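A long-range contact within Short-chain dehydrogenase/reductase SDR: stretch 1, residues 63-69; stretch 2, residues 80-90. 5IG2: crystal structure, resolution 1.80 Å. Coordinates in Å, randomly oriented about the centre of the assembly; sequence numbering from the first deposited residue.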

# COMPACT_ATOMS: atom_id res chain seq x y z
N ALA B 63 29.15 -26.90 -19.12
CA ALA B 63 29.85 -27.22 -20.36
C ALA B 63 31.26 -27.72 -20.09
O ALA B 63 31.91 -27.32 -19.12
N GLU B 64 31.73 -28.61 -20.97
CA GLU B 64 33.16 -28.89 -21.12
C GLU B 64 33.71 -27.88 -22.12
O GLU B 64 33.43 -27.97 -23.32
N VAL B 65 34.51 -26.94 -21.64
CA VAL B 65 34.90 -25.78 -22.45
C VAL B 65 36.30 -25.35 -22.05
O VAL B 65 36.67 -25.40 -20.87
N ILE B 66 37.10 -24.96 -23.04
CA ILE B 66 38.34 -24.23 -22.79
C ILE B 66 38.30 -22.94 -23.61
O ILE B 66 37.68 -22.87 -24.68
N GLY B 67 38.95 -21.91 -23.08
CA GLY B 67 39.08 -20.64 -23.77
C GLY B 67 40.54 -20.35 -24.08
O GLY B 67 41.40 -20.47 -23.22
N VAL B 68 40.82 -19.96 -25.32
CA VAL B 68 42.18 -19.76 -25.79
C VAL B 68 42.24 -18.41 -26.48
O VAL B 68 41.70 -18.25 -27.58
N ARG B 69 42.91 -17.44 -25.85
CA ARG B 69 43.12 -16.16 -26.50
C ARG B 69 43.85 -16.37 -27.83
O ARG B 69 44.92 -16.99 -27.86
N ALA B 80 48.12 -22.80 -33.02
CA ALA B 80 48.15 -23.07 -31.59
C ALA B 80 46.76 -23.41 -31.06
O ALA B 80 46.62 -24.22 -30.14
N LEU B 81 45.72 -22.80 -31.65
CA LEU B 81 44.35 -23.09 -31.26
C LEU B 81 43.98 -24.53 -31.60
O LEU B 81 43.33 -25.22 -30.79
N ALA B 82 44.36 -25.01 -32.79
CA ALA B 82 44.14 -26.41 -33.13
C ALA B 82 44.88 -27.32 -32.17
O ALA B 82 44.33 -28.33 -31.71
N ASP B 83 46.13 -26.98 -31.83
CA ASP B 83 46.90 -27.81 -30.91
C ASP B 83 46.23 -27.88 -29.54
O ASP B 83 46.19 -28.95 -28.91
N ALA B 84 45.71 -26.75 -29.05
CA ALA B 84 45.00 -26.77 -27.77
C ALA B 84 43.71 -27.58 -27.87
O ALA B 84 43.36 -28.31 -26.93
N ALA B 85 43.01 -27.48 -28.99
CA ALA B 85 41.80 -28.27 -29.19
C ALA B 85 42.11 -29.76 -29.11
O ALA B 85 41.47 -30.51 -28.36
N LEU B 86 43.09 -30.21 -29.89
CA LEU B 86 43.43 -31.63 -29.92
C LEU B 86 43.97 -32.09 -28.57
O LEU B 86 43.69 -33.22 -28.14
N GLU B 87 44.74 -31.24 -27.89
CA GLU B 87 45.27 -31.61 -26.58
C GLU B 87 44.15 -31.77 -25.55
O GLU B 87 44.18 -32.69 -24.73
N ALA B 88 43.13 -30.91 -25.61
CA ALA B 88 42.05 -31.00 -24.63
C ALA B 88 41.04 -32.10 -24.97
O ALA B 88 40.57 -32.79 -24.07
N PHE B 89 40.69 -32.26 -26.25
CA PHE B 89 39.59 -33.14 -26.59
C PHE B 89 39.89 -34.16 -27.68
O PHE B 89 39.01 -34.96 -28.00
N GLY B 90 41.09 -34.14 -28.28
CA GLY B 90 41.51 -35.17 -29.21
C GLY B 90 40.96 -35.07 -30.63
O GLY B 90 41.50 -35.74 -31.52

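The strand that includes Val65 to Gly67 lies antiparallel to helix 80-89 (162° between their directions, axes 9.5 Å apart at closest approach), and the contact is made mostly by side chains: no hydrogen bond crosses between them, and Ile66, Val68, Leu81, Ala84, Ala88 and Phe89 supply an apolar centre. Alternation along the extended chain sends the CA-to-CB bonds of Glu64, Ile66 and Val68 toward the helix and those of Val65 and Arg69 away; Gly67 has no side chain and touches nothing of the helix.

Ile66 is in the p, t rotamer (chi1 65°, chi2 172°). The extended chi2 carries Ile66 CD1 out to the helix, 3.7 Å from Ala88 CB, 3.8 Å from Ala84 O and 4.4 Å from Ala84 CB. The two alanines, one helical turn apart, point toward the strand, and their short side chains let the isoleucine tip come close to the helix backbone.

Val68, with chi1 t, sets CG2 4.0 Å from Ala84 CB, so Ala84 is shared by both strand residues. Val68 CB also meets Leu81 CD1 at 3.8 Å. The CA-to-CB bond of Leu81 points sideways to the strand, but its t, p conformation (chi1 177°, chi2 65°) brings its end nearer the strand.

At the other end of the helix, Phe89 points toward the strand with chi1 m (-59°) and chi2 -58°, laying its ring along residues 64-66. Val65 N approaches the ring edge, 4.3 Å from Phe89 CZ, whereas Ile66 CG1 lies obliquely, 4.5 Å from Phe89 CE2. Glu64 (chi1 -75°, m; chi2 -175°, t) reaches alongside the ring, bringing OE1 within 3.8 Å of Phe89 CE1; this is an oblique van der Waals contact, and the carboxylate finds no polar partner on the helix. Immediately after Phe89, Gly90 leaves helical geometry with a positive phi of 79°, which favours glycine.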

# COMPACT_ATOMS: atom_id res chain seq x y z
CB ALA B 63 29.92 -26.00 -21.27
CB GLU B 64 33.42 -30.30 -21.64
CG GLU B 64 33.23 -31.40 -20.65
CD GLU B 64 33.63 -32.73 -21.26
OE1 GLU B 64 34.85 -32.99 -21.35
OE2 GLU B 64 32.74 -33.48 -21.68
CB VAL B 65 33.88 -24.63 -22.26
CG1 VAL B 65 33.69 -24.32 -20.79
CG2 VAL B 65 34.32 -23.38 -23.02
CB ILE B 66 39.61 -25.04 -23.13
CG1 ILE B 66 39.68 -25.34 -24.63
CG2 ILE B 66 39.67 -26.30 -22.29
CD1 ILE B 66 40.99 -25.97 -25.07
CB VAL B 68 42.63 -20.87 -26.75
CG1 VAL B 68 44.09 -20.62 -27.21
CG2 VAL B 68 42.47 -22.25 -26.12
CB ARG B 69 43.90 -15.21 -25.59
CG ARG B 69 44.04 -13.82 -26.17
CD ARG B 69 45.07 -12.99 -25.44
NE ARG B 69 44.73 -11.57 -25.48
CZ ARG B 69 45.09 -10.75 -26.46
NH1 ARG B 69 45.79 -11.20 -27.49
NH2 ARG B 69 44.73 -9.47 -26.42
CB ALA B 80 48.73 -21.87 -30.84
CB LEU B 81 43.41 -22.10 -31.94
CG LEU B 81 41.91 -22.30 -31.71
CD1 LEU B 81 41.56 -22.08 -30.24
CD2 LEU B 81 41.09 -21.40 -32.64
CB ALA B 82 44.57 -26.69 -34.56
CB ASP B 83 48.33 -27.27 -30.76
CG ASP B 83 49.11 -27.27 -32.07
OD1 ASP B 83 48.70 -27.95 -33.04
OD2 ASP B 83 50.15 -26.58 -32.13
CB ALA B 84 44.71 -25.34 -27.33
CB ALA B 85 41.17 -27.93 -30.54
CB LEU B 86 44.45 -31.90 -31.03
CG LEU B 86 43.94 -31.60 -32.45
CD1 LEU B 86 45.01 -31.86 -33.49
CD2 LEU B 86 42.68 -32.40 -32.75
CB GLU B 87 46.31 -30.58 -26.13
CG GLU B 87 46.82 -30.73 -24.71
CD GLU B 87 47.47 -32.09 -24.44
OE1 GLU B 87 47.40 -32.56 -23.28
OE2 GLU B 87 48.03 -32.69 -25.38
CB ALA B 88 41.33 -29.65 -24.51
CB PHE B 89 38.37 -32.30 -27.02
CG PHE B 89 37.88 -31.36 -25.97
CD1 PHE B 89 37.49 -31.82 -24.72
CD2 PHE B 89 37.81 -29.99 -26.22
CE1 PHE B 89 37.03 -30.95 -23.75
CE2 PHE B 89 37.35 -29.11 -25.25
CZ PHE B 89 36.96 -29.59 -24.01